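Local atomic coordinates of DNA topoisomerase 2-associated protein PAT1 (Saccharomyces cerevisiae, PDB entry 5LMG), a protein that activates mRNA decapping and represses translation in yeast, with a C-terminal domain that directly binds the decapping enzyme Dcp2 and the exonuclease Xrn1. Residues A[60-65]-A[109-114]; A[116-121]-A[169-174]; A[183-188]-A[208-213]. The protein carries 2 engineered substitutions. All coordinates share one frame; numbering follows the deposited sequence.

Contact 1 (A[60-65]-A[109-114]); sequences EEILDL and MPRIFN. With EDO (1,2-ethanediol), chain G; EDO (1,2-ethanediol), chain E.
I62 of helix 48-70 meets R111 and I112 of helix 103-114 where the two helices cross at 52°, their local axes 10.4 Å apart, near one end of an all-helical array, consistent with the TPR-clan family of this protein. The tight part is small and apolar. With chi2 near -66°, CD1 of I62 is turned onto the neighbouring helix, where it rests 3.7 Å from I112 CA and 3.9 Å from I112 CG1; the two isoleucine side chains lie at about a right angle. M80 of helix 78-82 packs on I62 and L84 on I112, so this patch is buried.

The outward side is much looser. E60 and E61 make no contact with helix 103-114, and 1,2-ethanediol molecules, probably from the crystallisation liquor, sit at their carboxylates. One gives E60 OE2 a weak hydrogen bond of 3.2 Å; the other lies near both oxygens of E61, with nothing firmer than weak bonds. E61, bent at chi2, also lays its side chain on A79 and M80; with an alanine here, M80 would probably lose part of its cover and the diol its carboxylate.

Beside the isoleucines R111 flanks the patch; its NE forms a salt bridge with E66. Its chain bends at chi3 and leads the guanidinium obliquely past I62, whose CG2 is 3.8 Å from R111 NE. L63 starts out away from helix 103-114, yet its CD2 returns to the guanidinium edge, in plane, 3.5 Å from R111 NH2.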
ATOM      1  N   GLU A  60      -5.240  17.295 -23.968  1.00 44.01           N
ATOM      2  CA  GLU A  60      -5.517  17.585 -25.384  1.00 44.40           C
ATOM      3  C   GLU A  60      -5.221  16.365 -26.252  1.00 46.64           C
ATOM      4  O   GLU A  60      -6.059  15.987 -27.070  1.00 45.52           O
ATOM      5  CB  GLU A  60      -4.705  18.790 -25.871  1.00 46.67           C
ATOM      6  CG  GLU A  60      -5.265  20.131 -25.423  1.00 60.31           C
ATOM      7  CD  GLU A  60      -4.372  21.338 -25.661  1.00 86.03           C
ATOM      8  OE1 GLU A  60      -3.188  21.154 -26.027  1.00 83.14           O
ATOM      9  OE2 GLU A  60      -4.855  22.474 -25.452  1.00 83.10           O
ATOM     10  N   GLU A  61      -4.066  15.716 -26.024  1.00 43.51           N
ATOM     11  CA  GLU A  61      -3.644  14.527 -26.766  1.00 43.61           C
ATOM     12  C   GLU A  61      -4.555  13.323 -26.506  1.00 47.30           C
ATOM     13  O   GLU A  61      -4.851  12.585 -27.448  1.00 46.63           O
ATOM     14  CB  GLU A  61      -2.167  14.184 -26.516  1.00 45.14           C
ATOM     15  CG  GLU A  61      -1.173  15.286 -26.876  1.00 53.15           C
ATOM     16  CD  GLU A  61      -1.056  15.749 -28.318  1.00 72.25           C
ATOM     17  OE1 GLU A  61      -1.750  15.199 -29.205  1.00 62.52           O
ATOM     18  OE2 GLU A  61      -0.255  16.681 -28.558  1.00 69.47           O
ATOM     19  N   ILE A  62      -5.037  13.152 -25.253  1.00 44.05           N
ATOM     20  CA  ILE A  62      -5.949  12.057 -24.897  1.00 42.71           C
ATOM     21  C   ILE A  62      -7.301  12.289 -25.569  1.00 45.39           C
ATOM     22  O   ILE A  62      -7.836  11.363 -26.180  1.00 44.36           O
ATOM     23  CB  ILE A  62      -6.044  11.817 -23.356  1.00 45.31           C
ATOM     24  CG1 ILE A  62      -4.741  11.190 -22.769  1.00 45.33           C
ATOM     25  CG2 ILE A  62      -7.304  11.006 -22.946  1.00 45.45           C
ATOM     26  CD1 ILE A  62      -4.366   9.732 -23.231  1.00 47.12           C
ATOM     27  N   LEU A  63      -7.833  13.525 -25.485  1.00 43.03           N
ATOM     28  CA  LEU A  63      -9.103  13.901 -26.103  1.00 43.48           C
ATOM     29  C   LEU A  63      -9.097  13.631 -27.609  1.00 48.34           C
ATOM     30  O   LEU A  63     -10.087  13.116 -28.123  1.00 48.15           O
ATOM     31  CB  LEU A  63      -9.504  15.353 -25.773  1.00 43.58           C
ATOM     32  CG  LEU A  63      -9.895  15.659 -24.300  1.00 47.21           C
ATOM     33  CD1 LEU A  63     -10.284  17.106 -24.140  1.00 48.15           C
ATOM     34  CD2 LEU A  63     -11.013  14.746 -23.784  1.00 46.62           C
ATOM     35  N   ASP A  64      -7.959  13.894 -28.292  1.00 45.98           N
ATOM     36  CA  ASP A  64      -7.779  13.615 -29.727  1.00 46.57           C
ATOM     37  C   ASP A  64      -7.790  12.112 -29.991  1.00 47.16           C
ATOM     38  O   ASP A  64      -8.488  11.668 -30.900  1.00 45.69           O
ATOM     39  CB  ASP A  64      -6.463  14.228 -30.260  1.00 50.30           C
ATOM     40  CG  ASP A  64      -6.504  15.720 -30.559  1.00 67.87           C
ATOM     41  OD1 ASP A  64      -7.620  16.293 -30.604  1.00 69.14           O
ATOM     42  OD2 ASP A  64      -5.417  16.314 -30.763  1.00 76.50           O
ATOM     43  N   LEU A  65      -7.041  11.327 -29.184  1.00 43.93           N
ATOM     44  CA  LEU A  65      -6.978   9.867 -29.332  1.00 43.58           C
ATOM     45  C   LEU A  65      -8.349   9.242 -29.112  1.00 46.84           C
ATOM     46  O   LEU A  65      -8.760   8.385 -29.896  1.00 46.71           O
ATOM     47  CB  LEU A  65      -5.953   9.233 -28.368  1.00 42.86           C
ATOM     48  CG  LEU A  65      -4.470   9.428 -28.684  1.00 48.22           C
ATOM     49  CD1 LEU A  65      -3.604   9.047 -27.478  1.00 48.12           C
ATOM     50  CD2 LEU A  65      -4.050   8.667 -29.939  1.00 49.85           C
ATOM     51  N   MET A 109      -4.612   9.071 -15.840  1.00 45.88           N
ATOM     52  CA  MET A 109      -3.789   7.855 -15.887  1.00 45.87           C
ATOM     53  C   MET A 109      -4.496   6.606 -16.466  1.00 47.32           C
ATOM     54  O   MET A 109      -3.880   5.992 -17.336  1.00 46.90           O
ATOM     55  CB  MET A 109      -3.164   7.547 -14.523  1.00 49.14           C
ATOM     56  CG  MET A 109      -1.734   7.045 -14.622  1.00 54.91           C
ATOM     57  SD  MET A 109      -0.640   8.039 -15.674  1.00 61.01           S
ATOM     58  CE  MET A 109      -0.610   9.530 -14.804  1.00 58.14           C
ATOM     59  N   PRO A 110      -5.751   6.214 -16.089  1.00 43.66           N
ATOM     60  CA  PRO A 110      -6.358   5.026 -16.732  1.00 43.42           C
ATOM     61  C   PRO A 110      -6.569   5.195 -18.242  1.00 46.13           C
ATOM     62  O   PRO A 110      -6.359   4.243 -18.998  1.00 43.94           O
ATOM     63  CB  PRO A 110      -7.678   4.818 -15.972  1.00 45.02           C
ATOM     64  CG  PRO A 110      -7.562   5.637 -14.730  1.00 48.89           C
ATOM     65  CD  PRO A 110      -6.661   6.786 -15.069  1.00 44.71           C
ATOM     66  N   ARG A 111      -6.922   6.419 -18.676  1.00 42.41           N
ATOM     67  CA  ARG A 111      -7.140   6.778 -20.075  1.00 41.85           C
ATOM     68  C   ARG A 111      -5.837   6.754 -20.870  1.00 44.17           C
ATOM     69  O   ARG A 111      -5.834   6.291 -22.013  1.00 43.20           O
ATOM     70  CB  ARG A 111      -7.847   8.128 -20.182  1.00 40.00           C
ATOM     71  CG  ARG A 111      -9.271   8.076 -19.638  1.00 46.38           C
ATOM     72  CD  ARG A 111      -9.739   9.445 -19.193  1.00 48.08           C
ATOM     73  NE  ARG A 111      -9.976  10.335 -20.332  1.00 48.27           N
ATOM     74  CZ  ARG A 111     -10.171  11.643 -20.230  1.00 60.59           C
ATOM     75  NH1 ARG A 111     -10.160  12.232 -19.042  1.00 45.58           N
ATOM     76  NH2 ARG A 111     -10.374  12.375 -21.316  1.00 47.99           N
ATOM     77  N   ILE A 112      -4.723   7.205 -20.245  1.00 41.17           N
ATOM     78  CA  ILE A 112      -3.372   7.145 -20.817  1.00 41.37           C
ATOM     79  C   ILE A 112      -3.029   5.672 -21.143  1.00 45.04           C
ATOM     80  O   ILE A 112      -2.578   5.370 -22.258  1.00 43.59           O
ATOM     81  CB  ILE A 112      -2.323   7.791 -19.853  1.00 44.08           C
ATOM     82  CG1 ILE A 112      -2.447   9.333 -19.835  1.00 44.61           C
ATOM     83  CG2 ILE A 112      -0.882   7.348 -20.210  1.00 46.33           C
ATOM     84  CD1 ILE A 112      -1.551  10.037 -18.800  1.00 51.91           C
ATOM     85  N   PHE A 113      -3.285   4.762 -20.164  1.00 41.83           N
ATOM     86  CA  PHE A 113      -3.004   3.328 -20.265  1.00 42.13           C
ATOM     87  C   PHE A 113      -3.786   2.629 -21.367  1.00 47.68           C
ATOM     88  O   PHE A 113      -3.288   1.644 -21.911  1.00 49.07           O
ATOM     89  CB  PHE A 113      -3.181   2.632 -18.907  1.00 43.04           C
ATOM     90  CG  PHE A 113      -1.892   2.613 -18.111  1.00 44.23           C
ATOM     91  CD1 PHE A 113      -1.253   3.799 -17.754  1.00 46.49           C
ATOM     92  CD2 PHE A 113      -1.300   1.409 -17.748  1.00 45.23           C
ATOM     93  CE1 PHE A 113      -0.048   3.778 -17.053  1.00 47.56           C
ATOM     94  CE2 PHE A 113      -0.099   1.390 -17.033  1.00 47.71           C
ATOM     95  CZ  PHE A 113       0.523   2.572 -16.698  1.00 46.26           C
ATOM     96  N   ASN A 114      -4.953   3.173 -21.768  1.00 44.23           N
ATOM     97  CA  ASN A 114      -5.718   2.617 -22.885  1.00 43.86           C
ATOM     98  C   ASN A 114      -4.974   2.737 -24.229  1.00 47.84           C
ATOM     99  O   ASN A 114      -5.233   1.936 -25.125  1.00 48.01           O
ATOM    100  CB  ASN A 114      -7.092   3.296 -22.999  1.00 42.88           C
ATOM    101  CG  ASN A 114      -8.074   2.927 -21.917  1.00 59.91           C
ATOM    102  OD1 ASN A 114      -7.962   1.890 -21.247  1.00 55.02           O
ATOM    103  ND2 ASN A 114      -9.083   3.767 -21.741  1.00 51.13           N
TER
HETATM  104  C1  EDO G 803      -2.206  16.971 -32.901  1.00 86.71           C
HETATM  105  O1  EDO G 803      -3.202  17.976 -33.015  1.00 86.04           O
HETATM  106  C2  EDO G 803      -1.064  17.465 -31.975  1.00 87.24           C
HETATM  107  O2  EDO G 803      -0.061  16.462 -31.878  1.00 87.68           O
HETATM  108  C1  EDO E 801      -1.463  24.185 -27.684  1.00 97.86           C
HETATM  109  O1  EDO E 801      -0.172  24.403 -28.235  1.00 97.86           O
HETATM  110  C2  EDO E 801      -1.728  25.224 -26.567  1.00 97.91           C
HETATM  111  O2  EDO E 801      -3.021  25.014 -26.021  1.00 97.58           O

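Contact 2 (A[116-121]-A[169-174]); sequences LDKQQK and VSFLSN. With MG (magnesium ion), chain N.
K121, in the first turn of helix 118-130, faces F171 near the C-terminal end of helix 151-174, and their CA atoms, 8.0 Å apart, mark the nearest approach of the two backbones. F171 carries the contact: with CG anti to its own nitrogen (chi1 171°), the ring reaches across to the other helix. K121 runs extended and obliquely past it, CB 3.7 Å from F171 CE1 and CD 3.8 Å from F171 CD1. The CB makes an off-centre CH-pi contact, 4.1 Å from the ring centroid and 29° off the normal, while the ammonium end leads away. K118 adds its backbone, the O lying 3.8 Å from F171 CZ, and its side chain crosses that of F171 at about a right angle. L122 and L125 of helix 118-130 also pack on F171, which is buried.

On the far side of the turn D117 serves three partners with its two oxygens. OD2 binds a magnesium ion at 2.2 Å; OD1 accepts from a water on that ion and, nearly along its C-O axis, from Q120 N. In return D117 N donates to Q120 OE1 at 3.0 Å, in the plane of that carbonyl. These reciprocal bonds fix both side chains against the first turn and form a capping box, with D117 as N-cap of helix 118-130.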
ATOM      1  N   LEU A 116      -1.381   2.936 -24.605  1.00 46.40           N
ATOM      2  CA  LEU A 116       0.025   2.535 -24.521  1.00 46.01           C
ATOM      3  C   LEU A 116       0.226   1.041 -24.716  1.00 48.34           C
ATOM      4  O   LEU A 116      -0.696   0.259 -24.481  1.00 47.64           O
ATOM      5  CB  LEU A 116       0.636   2.939 -23.169  1.00 45.56           C
ATOM      6  CG  LEU A 116       0.653   4.415 -22.786  1.00 50.01           C
ATOM      7  CD1 LEU A 116       1.155   4.573 -21.386  1.00 49.55           C
ATOM      8  CD2 LEU A 116       1.487   5.247 -23.755  1.00 52.64           C
ATOM      9  N   ASP A 117       1.448   0.645 -25.118  1.00 44.97           N
ATOM     10  CA  ASP A 117       1.804  -0.767 -25.241  1.00 44.69           C
ATOM     11  C   ASP A 117       2.501  -1.225 -23.948  1.00 47.89           C
ATOM     12  O   ASP A 117       2.672  -0.406 -23.033  1.00 45.11           O
ATOM     13  CB  ASP A 117       2.613  -1.073 -26.527  1.00 46.63           C
ATOM     14  CG  ASP A 117       4.012  -0.480 -26.641  1.00 46.02           C
ATOM     15  OD1 ASP A 117       4.566  -0.049 -25.611  1.00 43.66           O
ATOM     16  OD2 ASP A 117       4.558  -0.479 -27.753  1.00 54.52           O
ATOM     17  N   LYS A 118       2.874  -2.520 -23.863  1.00 45.61           N
ATOM     18  CA  LYS A 118       3.484  -3.133 -22.683  1.00 45.62           C
ATOM     19  C   LYS A 118       4.765  -2.423 -22.196  1.00 47.42           C
ATOM     20  O   LYS A 118       4.845  -2.077 -21.010  1.00 45.93           O
ATOM     21  CB  LYS A 118       3.726  -4.638 -22.922  1.00 49.71           C
ATOM     22  CG  LYS A 118       4.168  -5.419 -21.682  1.00 60.12           C
ATOM     23  CD  LYS A 118       4.572  -6.840 -22.053  1.00 76.76           C
ATOM     24  CE  LYS A 118       5.610  -7.399 -21.110  1.00 92.98           C
ATOM     25  NZ  LYS A 118       5.859  -8.847 -21.344  1.00104.24           N
ATOM     26  N   GLN A 119       5.746  -2.200 -23.096  1.00 44.19           N
ATOM     27  CA  GLN A 119       7.027  -1.569 -22.748  1.00 44.11           C
ATOM     28  C   GLN A 119       6.874  -0.114 -22.276  1.00 48.13           C
ATOM     29  O   GLN A 119       7.636   0.322 -21.406  1.00 46.65           O
ATOM     30  CB  GLN A 119       8.063  -1.687 -23.877  1.00 46.15           C
ATOM     31  CG  GLN A 119       8.596  -3.123 -24.122  1.00 57.65           C
ATOM     32  CD  GLN A 119       9.139  -3.822 -22.884  1.00 72.99           C
ATOM     33  OE1 GLN A 119       8.617  -4.852 -22.445  1.00 65.27           O
ATOM     34  NE2 GLN A 119      10.186  -3.274 -22.285  1.00 69.03           N
ATOM     35  N   GLN A 120       5.893   0.624 -22.837  1.00 44.03           N
ATOM     36  CA  GLN A 120       5.595   2.006 -22.437  1.00 43.40           C
ATOM     37  C   GLN A 120       5.035   2.024 -21.004  1.00 46.35           C
ATOM     38  O   GLN A 120       5.512   2.804 -20.174  1.00 45.60           O
ATOM     39  CB  GLN A 120       4.609   2.667 -23.416  1.00 44.52           C
ATOM     40  CG  GLN A 120       5.252   3.113 -24.726  1.00 45.78           C
ATOM     41  CD  GLN A 120       4.228   3.614 -25.713  1.00 52.60           C
ATOM     42  OE1 GLN A 120       3.128   3.069 -25.842  1.00 42.09           O
ATOM     43  NE2 GLN A 120       4.565   4.670 -26.433  1.00 45.33           N
ATOM     44  N   LYS A 121       4.071   1.118 -20.714  1.00 42.22           N
ATOM     45  CA  LYS A 121       3.447   0.931 -19.404  1.00 42.28           C
ATOM     46  C   LYS A 121       4.514   0.500 -18.366  1.00 47.14           C
ATOM     47  O   LYS A 121       4.484   0.967 -17.230  1.00 44.33           O
ATOM     48  CB  LYS A 121       2.335  -0.128 -19.482  1.00 43.72           C
ATOM     49  CG  LYS A 121       1.095   0.284 -20.263  1.00 48.95           C
ATOM     50  CD  LYS A 121       0.160  -0.909 -20.429  1.00 48.04           C
ATOM     51  CE  LYS A 121      -1.111  -0.548 -21.148  1.00 46.90           C
ATOM     52  NZ  LYS A 121      -2.015  -1.720 -21.264  1.00 45.96           N
ATOM     53  N   VAL A 169      -1.744  -2.997 -10.197  1.00 44.50           N
ATOM     54  CA  VAL A 169      -2.285  -4.332  -9.908  1.00 45.66           C
ATOM     55  C   VAL A 169      -2.721  -5.038 -11.196  1.00 51.72           C
ATOM     56  O   VAL A 169      -2.217  -6.121 -11.471  1.00 51.21           O
ATOM     57  CB  VAL A 169      -3.422  -4.293  -8.838  1.00 50.12           C
ATOM     58  CG1 VAL A 169      -4.115  -5.648  -8.689  1.00 50.49           C
ATOM     59  CG2 VAL A 169      -2.893  -3.835  -7.490  1.00 49.67           C
ATOM     60  N   SER A 170      -3.620  -4.410 -11.995  1.00 50.14           N
ATOM     61  CA  SER A 170      -4.138  -4.954 -13.259  1.00 50.90           C
ATOM     62  C   SER A 170      -3.030  -5.253 -14.279  1.00 53.88           C
ATOM     63  O   SER A 170      -3.012  -6.349 -14.842  1.00 53.50           O
ATOM     64  CB  SER A 170      -5.209  -4.040 -13.852  1.00 55.96           C
ATOM     65  OG  SER A 170      -4.647  -2.980 -14.615  1.00 71.01           O
ATOM     66  N   PHE A 171      -2.095  -4.302 -14.483  1.00 49.99           N
ATOM     67  CA  PHE A 171      -0.969  -4.471 -15.391  1.00 50.44           C
ATOM     68  C   PHE A 171      -0.022  -5.624 -14.983  1.00 53.26           C
ATOM     69  O   PHE A 171       0.382  -6.394 -15.851  1.00 52.99           O
ATOM     70  CB  PHE A 171      -0.191  -3.150 -15.581  1.00 52.68           C
ATOM     71  CG  PHE A 171       1.108  -3.299 -16.346  1.00 55.00           C
ATOM     72  CD1 PHE A 171       1.108  -3.468 -17.725  1.00 58.62           C
ATOM     73  CD2 PHE A 171       2.329  -3.284 -15.682  1.00 57.97           C
ATOM     74  CE1 PHE A 171       2.312  -3.623 -18.427  1.00 60.49           C
ATOM     75  CE2 PHE A 171       3.531  -3.442 -16.385  1.00 61.62           C
ATOM     76  CZ  PHE A 171       3.513  -3.609 -17.753  1.00 59.83           C
ATOM     77  N   LEU A 172       0.347  -5.728 -13.689  1.00 49.12           N
ATOM     78  CA  LEU A 172       1.253  -6.776 -13.206  1.00 49.66           C
ATOM     79  C   LEU A 172       0.613  -8.172 -13.210  1.00 55.35           C
ATOM     80  O   LEU A 172       1.303  -9.172 -13.418  1.00 54.06           O
ATOM     81  CB  LEU A 172       1.828  -6.440 -11.812  1.00 49.31           C
ATOM     82  CG  LEU A 172       2.785  -5.238 -11.729  1.00 53.60           C
ATOM     83  CD1 LEU A 172       3.194  -4.975 -10.311  1.00 53.08           C
ATOM     84  CD2 LEU A 172       4.030  -5.445 -12.584  1.00 57.81           C
ATOM     85  N   SER A 173      -0.710  -8.224 -12.992  1.00 54.10           N
ATOM     86  CA  SER A 173      -1.510  -9.442 -12.962  1.00 55.09           C
ATOM     87  C   SER A 173      -1.628 -10.064 -14.353  1.00 60.31           C
ATOM     88  O   SER A 173      -1.794 -11.276 -14.450  1.00 59.50           O
ATOM     89  CB  SER A 173      -2.906  -9.131 -12.428  1.00 60.08           C
ATOM     90  OG  SER A 173      -3.780 -10.245 -12.505  1.00 72.95           O
ATOM     91  N   ASN A 174      -1.549  -9.229 -15.412  1.00 58.55           N
ATOM     92  CA  ASN A 174      -1.724  -9.609 -16.809  1.00 59.94           C
ATOM     93  C   ASN A 174      -0.471  -9.572 -17.700  1.00 68.02           C
ATOM     94  O   ASN A 174      -0.219 -10.543 -18.407  1.00 67.96           O
ATOM     95  CB  ASN A 174      -2.814  -8.727 -17.445  1.00 60.10           C
ATOM     96  CG  ASN A 174      -4.207  -8.994 -16.936  1.00 75.50           C
ATOM     97  OD1 ASN A 174      -4.778 -10.068 -17.150  1.00 70.50           O
ATOM     98  ND2 ASN A 174      -4.804  -7.998 -16.291  1.00 61.35           N
TER
HETATM   99 MG    MG N 810       6.537   0.017 -28.459  0.50 51.60          MG
HETATM  100  O   HOH W   1       7.225   0.520 -26.495  1.00 45.33           O
HETATM  101  O   HOH W   2       5.972   2.227 -28.828  1.00 58.42           O

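Contact 3 (A[183-188]-A[208-213]); sequences GLLLQL and TILISR
L210 of helix 201-216 is the hub of the apolar contacts, touching L184, L185 and L188 of helix 178-191. Its CB lies 3.8 Å from L185 CD2, and the two leucines slide past each other in opposite directions. The two methyls of L210 then part: CD2 goes to L184 CB at 4.1 Å, whereas CD1 lies against the backbone, 4.1 Å from L185 CA, with L188 CD1 farther off at 4.5 Å. L210 has chi1 near -63°, which sets CG beside its own nitrogen and leads both methyls onto the partner helix.

The helices run roughly antiparallel, at 145° with local axes 10.4 Å apart, an arrangement consistent with the stacked helices of a TPR-clan fold. More apolar groups close the interface: F129 of helix 118-130 packs on L188 and L210, and W235 and I238 of helix 234-246 pack on L185.

No hydrogen bond joins the two segments; the polar bonds described here are local to helix 201-216. T208 O is gripped twice, by S212 N at 2.9 Å and by S212 OG at 2.8 Å, from opposite faces of its carbonyl plane. T208 OG1 is bonded to L204 O, a turn earlier.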
ATOM      1  N   GLY A 183      12.887  -6.866 -11.653  1.00 45.78           N
ATOM      2  CA  GLY A 183      13.397  -5.559 -12.054  1.00 46.11           C
ATOM      3  C   GLY A 183      12.787  -4.416 -11.251  1.00 49.05           C
ATOM      4  O   GLY A 183      13.517  -3.548 -10.765  1.00 48.55           O
ATOM      5  N   LEU A 184      11.450  -4.434 -11.054  1.00 46.02           N
ATOM      6  CA  LEU A 184      10.731  -3.390 -10.302  1.00 44.95           C
ATOM      7  C   LEU A 184      11.075  -3.398  -8.816  1.00 47.66           C
ATOM      8  O   LEU A 184      11.214  -2.334  -8.217  1.00 46.53           O
ATOM      9  CB  LEU A 184       9.201  -3.462 -10.521  1.00 44.74           C
ATOM     10  CG  LEU A 184       8.676  -3.253 -11.956  1.00 48.87           C
ATOM     11  CD1 LEU A 184       7.181  -3.479 -12.013  1.00 48.96           C
ATOM     12  CD2 LEU A 184       8.994  -1.852 -12.478  1.00 50.97           C
ATOM     13  N   LEU A 185      11.250  -4.592  -8.232  1.00 46.35           N
ATOM     14  CA  LEU A 185      11.628  -4.762  -6.825  1.00 46.58           C
ATOM     15  C   LEU A 185      13.018  -4.181  -6.565  1.00 48.88           C
ATOM     16  O   LEU A 185      13.214  -3.468  -5.574  1.00 47.19           O
ATOM     17  CB  LEU A 185      11.606  -6.250  -6.450  1.00 47.45           C
ATOM     18  CG  LEU A 185      10.253  -6.806  -6.023  1.00 52.18           C
ATOM     19  CD1 LEU A 185      10.185  -8.305  -6.284  1.00 52.92           C
ATOM     20  CD2 LEU A 185       9.960  -6.490  -4.568  1.00 53.96           C
ATOM     21  N   LEU A 186      13.968  -4.469  -7.476  1.00 45.80           N
ATOM     22  CA  LEU A 186      15.339  -3.968  -7.417  1.00 46.21           C
ATOM     23  C   LEU A 186      15.354  -2.458  -7.575  1.00 51.94           C
ATOM     24  O   LEU A 186      16.098  -1.801  -6.854  1.00 52.12           O
ATOM     25  CB  LEU A 186      16.237  -4.638  -8.474  1.00 46.53           C
ATOM     26  CG  LEU A 186      16.710  -6.061  -8.158  1.00 49.91           C
ATOM     27  CD1 LEU A 186      17.408  -6.683  -9.369  1.00 50.31           C
ATOM     28  CD2 LEU A 186      17.620  -6.087  -6.936  1.00 49.61           C
ATOM     29  N   GLN A 187      14.489  -1.900  -8.462  1.00 48.73           N
ATOM     30  CA  GLN A 187      14.348  -0.447  -8.654  1.00 49.38           C
ATOM     31  C   GLN A 187      13.944   0.220  -7.328  1.00 51.51           C
ATOM     32  O   GLN A 187      14.514   1.241  -6.956  1.00 51.48           O
ATOM     33  CB  GLN A 187      13.298  -0.114  -9.741  1.00 50.74           C
ATOM     34  CG  GLN A 187      13.765  -0.313 -11.185  1.00 64.14           C
ATOM     35  CD  GLN A 187      14.764   0.711 -11.676  1.00 82.16           C
ATOM     36  OE1 GLN A 187      14.684   1.907 -11.374  1.00 75.28           O
ATOM     37  NE2 GLN A 187      15.702   0.264 -12.499  1.00 74.58           N
ATOM     38  N   LEU A 188      13.000  -0.402  -6.597  1.00 46.38           N
ATOM     39  CA  LEU A 188      12.509   0.080  -5.308  1.00 45.82           C
ATOM     40  C   LEU A 188      13.596   0.070  -4.217  1.00 48.03           C
ATOM     41  O   LEU A 188      13.839   1.097  -3.588  1.00 45.76           O
ATOM     42  CB  LEU A 188      11.277  -0.748  -4.888  1.00 45.80           C
ATOM     43  CG  LEU A 188      10.656  -0.423  -3.537  1.00 51.56           C
ATOM     44  CD1 LEU A 188       9.209  -0.073  -3.687  1.00 51.93           C
ATOM     45  CD2 LEU A 188      10.823  -1.588  -2.584  1.00 55.73           C
ATOM     46  N   THR A 208       3.551  -4.346  -0.947  1.00 40.92           N
ATOM     47  CA  THR A 208       2.667  -5.518  -0.819  1.00 41.07           C
ATOM     48  C   THR A 208       2.275  -6.083  -2.192  1.00 45.28           C
ATOM     49  O   THR A 208       2.317  -7.304  -2.369  1.00 43.94           O
ATOM     50  CB  THR A 208       1.441  -5.203   0.036  1.00 46.14           C
ATOM     51  OG1 THR A 208       1.871  -4.594   1.240  1.00 44.79           O
ATOM     52  CG2 THR A 208       0.583  -6.452   0.344  1.00 45.67           C
ATOM     53  N   ILE A 209       1.902  -5.192  -3.146  1.00 41.56           N
ATOM     54  CA  ILE A 209       1.556  -5.553  -4.526  1.00 41.22           C
ATOM     55  C   ILE A 209       2.741  -6.295  -5.195  1.00 43.35           C
ATOM     56  O   ILE A 209       2.527  -7.365  -5.737  1.00 41.86           O
ATOM     57  CB  ILE A 209       1.117  -4.308  -5.350  1.00 44.03           C
ATOM     58  CG1 ILE A 209      -0.285  -3.827  -4.930  1.00 43.44           C
ATOM     59  CG2 ILE A 209       1.183  -4.588  -6.867  1.00 44.29           C
ATOM     60  CD1 ILE A 209      -0.509  -2.373  -5.175  1.00 51.90           C
ATOM     61  N   LEU A 210       3.975  -5.721  -5.145  1.00 41.98           N
ATOM     62  CA  LEU A 210       5.174  -6.342  -5.726  1.00 42.92           C
ATOM     63  C   LEU A 210       5.486  -7.699  -5.099  1.00 45.75           C
ATOM     64  O   LEU A 210       5.722  -8.642  -5.845  1.00 44.41           O
ATOM     65  CB  LEU A 210       6.428  -5.431  -5.672  1.00 43.35           C
ATOM     66  CG  LEU A 210       6.417  -4.110  -6.453  1.00 48.65           C
ATOM     67  CD1 LEU A 210       7.754  -3.403  -6.298  1.00 49.69           C
ATOM     68  CD2 LEU A 210       6.138  -4.329  -7.949  1.00 51.18           C
ATOM     69  N   ILE A 211       5.468  -7.801  -3.743  1.00 43.24           N
ATOM     70  CA  ILE A 211       5.746  -9.059  -3.009  1.00 43.90           C
ATOM     71  C   ILE A 211       4.720 -10.138  -3.374  1.00 45.97           C
ATOM     72  O   ILE A 211       5.121 -11.271  -3.665  1.00 44.84           O
ATOM     73  CB  ILE A 211       5.820  -8.871  -1.464  1.00 47.55           C
ATOM     74  CG1 ILE A 211       6.996  -7.985  -1.026  1.00 47.96           C
ATOM     75  CG2 ILE A 211       5.842 -10.228  -0.724  1.00 49.74           C
ATOM     76  CD1 ILE A 211       6.866  -7.563   0.503  1.00 53.22           C
ATOM     77  N   SER A 212       3.403  -9.788  -3.313  1.00 41.90           N
ATOM     78  CA  SER A 212       2.290 -10.691  -3.641  1.00 42.20           C
ATOM     79  C   SER A 212       2.367 -11.212  -5.085  1.00 47.30           C
ATOM     80  O   SER A 212       2.155 -12.405  -5.307  1.00 47.07           O
ATOM     81  CB  SER A 212       0.947 -10.025  -3.376  1.00 44.81           C
ATOM     82  OG  SER A 212       0.857  -9.672  -2.007  1.00 52.04           O
ATOM     83  N   ARG A 213       2.724 -10.335  -6.045  1.00 44.94           N
ATOM     84  CA  ARG A 213       2.880 -10.709  -7.454  1.00 46.15           C
ATOM     85  C   ARG A 213       4.081 -11.646  -7.670  1.00 48.82           C
ATOM     86  O   ARG A 213       3.928 -12.670  -8.334  1.00 48.46           O
ATOM     87  CB  ARG A 213       2.934  -9.469  -8.371  1.00 48.01           C
ATOM     88  CG  ARG A 213       2.888  -9.758  -9.895  1.00 65.96           C
ATOM     89  CD  ARG A 213       1.815 -10.743 -10.387  1.00 75.60           C
ATOM     90  NE  ARG A 213       0.478 -10.458  -9.855  1.00 85.18           N
ATOM     91  CZ  ARG A 213      -0.557 -11.290  -9.941  1.00 97.02           C
ATOM     92  NH1 ARG A 213      -0.427 -12.464 -10.548  1.00 88.18           N
ATOM     93  NH2 ARG A 213      -1.730 -10.954  -9.421  1.00 76.39           N
TER

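Overall arrangement
The three contacts follow one another along the chain and pass from the outer end of the helical array toward its middle: their centres lie about 25, 18 and 12 Å from that of the chain. Contacts 1 and 2, with centres about 15 Å apart, join through consecutive helices, F113 O lying 3.2 Å from K121 CE. Contacts 2 and 3, about 14 Å apart, touch where L172 CD2 is 3.8 Å from L184 CD1 and V169 CG2 is 3.6 Å from I209 CD1. Contacts 1 and 3 do not touch; their nearest atoms are about 10 Å apart. The magnesium ion belongs to contact 2 and lies about 13 Å from the side chain of I112 in contact 1.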